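Local coordinates for protein phosphinothricin N-acetyltransferase (PDB 5DWM) that probably transfers an acyl group, as an acetyl-CoA-binding member of the GNAT acetyltransferase family, at residues A[78-83]-A[87-92]. Sequence-based numbering, arbitrary orientation. Where two conformers were deposited one is given.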
loop_
_atom_site.group_PDB
_atom_site.type_symbol
_atom_site.label_atom_id
_atom_site.label_comp_id
_atom_site.label_asym_id
_atom_site.label_seq_id
_atom_site.Cartn_x
_atom_site.Cartn_y
_atom_site.Cartn_z
ATOM N N SER A 78 -8.269 8.786 0.428
ATOM C CA SER A 78 -8.793 7.432 0.266
ATOM C C SER A 78 -8.096 6.546 1.292
ATOM O O SER A 78 -7.241 7.006 2.049
ATOM C CB SER A 78 -8.573 6.924 -1.165
ATOM O OG SER A 78 -7.190 6.923 -1.491
ATOM N N TYR A 79 -8.449 5.265 1.312
ATOM C CA TYR A 79 -7.750 4.342 2.194
ATOM C C TYR A 79 -6.378 3.993 1.635
ATOM O O TYR A 79 -6.196 3.876 0.417
ATOM C CB TYR A 79 -8.554 3.056 2.412
ATOM C CG TYR A 79 -9.782 3.255 3.261
ATOM C CD1 TYR A 79 -9.674 3.681 4.582
ATOM C CD2 TYR A 79 -11.049 3.014 2.746
ATOM C CE1 TYR A 79 -10.802 3.876 5.359
ATOM C CE2 TYR A 79 -12.178 3.207 3.508
ATOM C CZ TYR A 79 -12.052 3.635 4.813
ATOM O OH TYR A 79 -13.181 3.816 5.566
ATOM N N PHE A 80 -5.408 3.829 2.539
ATOM C CA PHE A 80 -4.156 3.165 2.176
ATOM C C PHE A 80 -4.414 1.698 1.852
ATOM O O PHE A 80 -4.072 1.217 0.761
ATOM C CB PHE A 80 -3.143 3.306 3.318
ATOM C CG PHE A 80 -1.939 2.422 3.178
ATOM C CD1 PHE A 80 -1.015 2.635 2.175
ATOM C CD2 PHE A 80 -1.736 1.360 4.057
ATOM C CE1 PHE A 80 0.100 1.801 2.046
ATOM C CE2 PHE A 80 -0.636 0.527 3.939
ATOM C CZ PHE A 80 0.285 0.747 2.931
ATOM N N ARG A 81 -5.030 0.984 2.794
ATOM C CA ARG A 81 -5.520 -0.375 2.623
ATOM C C ARG A 81 -6.853 -0.491 3.357
ATOM O O ARG A 81 -7.150 0.296 4.259
ATOM C CB ARG A 81 -4.492 -1.386 3.143
ATOM C CG ARG A 81 -3.288 -1.437 2.230
ATOM C CD ARG A 81 -2.290 -2.515 2.566
ATOM N NE ARG A 81 -1.382 -2.669 1.437
ATOM C CZ ARG A 81 -0.453 -3.612 1.336
ATOM N NH1 ARG A 81 -0.292 -4.487 2.317
ATOM N NH2 ARG A 81 0.317 -3.669 0.257
ATOM N N VAL A 82 -7.666 -1.478 2.966
ATOM C CA VAL A 82 -9.079 -1.478 3.348
ATOM C C VAL A 82 -9.426 -2.373 4.537
ATOM O O VAL A 82 -10.565 -2.308 5.026
ATOM C CB VAL A 82 -10.008 -1.780 2.155
ATOM C CG1 VAL A 82 -9.806 -0.736 1.042
ATOM C CG2 VAL A 82 -9.767 -3.195 1.657
ATOM N N ARG A 83 -8.506 -3.190 5.030
ATOM C CA ARG A 83 -8.836 -4.082 6.135
ATOM C C ARG A 83 -9.179 -3.266 7.388
ATOM O O ARG A 83 -8.656 -2.166 7.582
ATOM C CB ARG A 83 -7.684 -5.049 6.427
ATOM C CG ARG A 83 -7.293 -5.966 5.255
ATOM C CD ARG A 83 -8.498 -6.662 4.618
ATOM N NE ARG A 83 -8.081 -7.617 3.588
ATOM C CZ ARG A 83 -8.899 -8.179 2.700
ATOM N NH1 ARG A 83 -10.191 -7.890 2.701
ATOM N NH2 ARG A 83 -8.421 -9.027 1.802
ATOM N N ARG A 87 -8.708 1.405 9.452
ATOM C CA ARG A 87 -9.776 2.366 9.157
ATOM C C ARG A 87 -9.540 3.765 9.718
ATOM O O ARG A 87 -10.321 4.662 9.390
ATOM C CB ARG A 87 -11.154 1.835 9.587
ATOM C CG ARG A 87 -11.733 0.793 8.637
ATOM C CD ARG A 87 -13.108 0.299 9.081
ATOM N NE ARG A 87 -14.132 1.345 9.061
ATOM C CZ ARG A 87 -14.850 1.672 7.990
ATOM N NH1 ARG A 87 -14.651 1.041 6.835
ATOM N NH2 ARG A 87 -15.761 2.634 8.068
ATOM N N TRP A 88 -8.517 3.977 10.548
ATOM C CA TRP A 88 -8.160 5.312 11.012
ATOM C C TRP A 88 -7.004 5.919 10.221
ATOM O O TRP A 88 -6.498 6.979 10.597
ATOM C CB TRP A 88 -7.853 5.296 12.514
ATOM C CG TRP A 88 -9.043 4.948 13.379
ATOM C CD1 TRP A 88 -9.903 5.824 13.981
ATOM C CD2 TRP A 88 -9.492 3.635 13.742
ATOM N NE1 TRP A 88 -10.858 5.137 14.697
ATOM C CE2 TRP A 88 -10.631 3.791 14.561
ATOM C CE3 TRP A 88 -9.045 2.339 13.448
ATOM C CZ2 TRP A 88 -11.324 2.704 15.096
ATOM C CZ3 TRP A 88 -9.740 1.255 13.979
ATOM C CH2 TRP A 88 -10.867 1.446 14.790
ATOM N N LEU A 89 -6.592 5.276 9.134
ATOM C CA LEU A 89 -5.473 5.696 8.301
ATOM C C LEU A 89 -6.030 6.095 6.939
ATOM O O LEU A 89 -6.716 5.298 6.291
ATOM C CB LEU A 89 -4.479 4.537 8.158
ATOM C CG LEU A 89 -3.329 4.750 7.163
ATOM C CD1 LEU A 89 -2.418 5.863 7.663
ATOM C CD2 LEU A 89 -2.565 3.440 6.961
ATOM N N ALA A 90 -5.784 7.341 6.527
ATOM C CA ALA A 90 -6.140 7.798 5.192
ATOM C C ALA A 90 -4.876 8.152 4.416
ATOM O O ALA A 90 -3.815 8.383 4.996
ATOM C CB ALA A 90 -7.077 9.012 5.244
ATOM N N GLU A 91 -5.006 8.200 3.090
ATOM C CA GLU A 91 -3.913 8.551 2.193
ATOM C C GLU A 91 -4.331 9.746 1.344
ATOM O O GLU A 91 -5.471 9.804 0.877
ATOM C CB GLU A 91 -3.590 7.356 1.283
ATOM C CG GLU A 91 -2.440 7.606 0.313
ATOM C CD GLU A 91 -2.139 6.396 -0.551
ATOM O OE1 GLU A 91 -2.418 5.264 -0.112
ATOM O OE2 GLU A 91 -1.620 6.585 -1.665
ATOM N N ASP A 92 -3.417 10.707 1.146
ATOM C CA ASP A 92 -3.721 11.892 0.347
ATOM C C ASP A 92 -3.124 11.806 -1.051
ATOM O O ASP A 92 -2.072 11.200 -1.263
ATOM C CB ASP A 92 -3.294 13.208 1.024
ATOM C CG ASP A 92 -1.784 13.389 1.126
ATOM O OD1 ASP A 92 -1.162 12.744 2.002
ATOM O OD2 ASP A 92 -1.227 14.245 0.398
HETATM O O HOH W 1 -5.479 9.106 -1.698
HETATM O O HOH W 2 -12.710 4.639 8.057
HETATM O O HOH W 3 -4.683 4.057 -1.799
HETATM O O HOH W 4 -6.097 2.853 5.213
HETATM O O HOH W 5 -12.395 -0.050 5.392
#
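Ser78 and Glu91 pair across the closing end of the beta hairpin formed by strands 70-79 and 89-96 in this GNAT fold. Two backbone bonds define an antiparallel hydrogen-bonded pair: Ser78 N to Glu91 O, 3.0 Å, and Glu91 N to Ser78 O, 2.7 Å (N-H...O angle 159°). A water also joins Ser78 OG to Glu91 O. Toward the loop the segments move apart, Phe80 CA lying 6.8 Å from Leu89 CA, and water bridges them. One molecule links Arg81 N to Leu89 O, another Tyr79 OH to Arg87 O, a third Val82 O to Arg87 NH1. Apolar contact is modest: Leu89 CD2 lies 3.7 Å from Phe80 CD2, approaching the ring obliquely, and Phe80 also touches Leu126 of strand 124-129, beside strand 89-96. Tyr79 OH sits over one face of the Arg87 guanidinium, 3.4 Å from NH1 at an angle too poor for a hydrogen bond; NE is hydrogen-bonded to Ser184 OG. Glu91 stretches out from a CG anti to its backbone N (chi1 -179°), and OE1 forms a salt bridge with Arg81 NH2 of the second subunit, linking hairpins across the dimer interface. That same OE1 meets the Phe80 ring edge in plane, 3.8 Å from CD1.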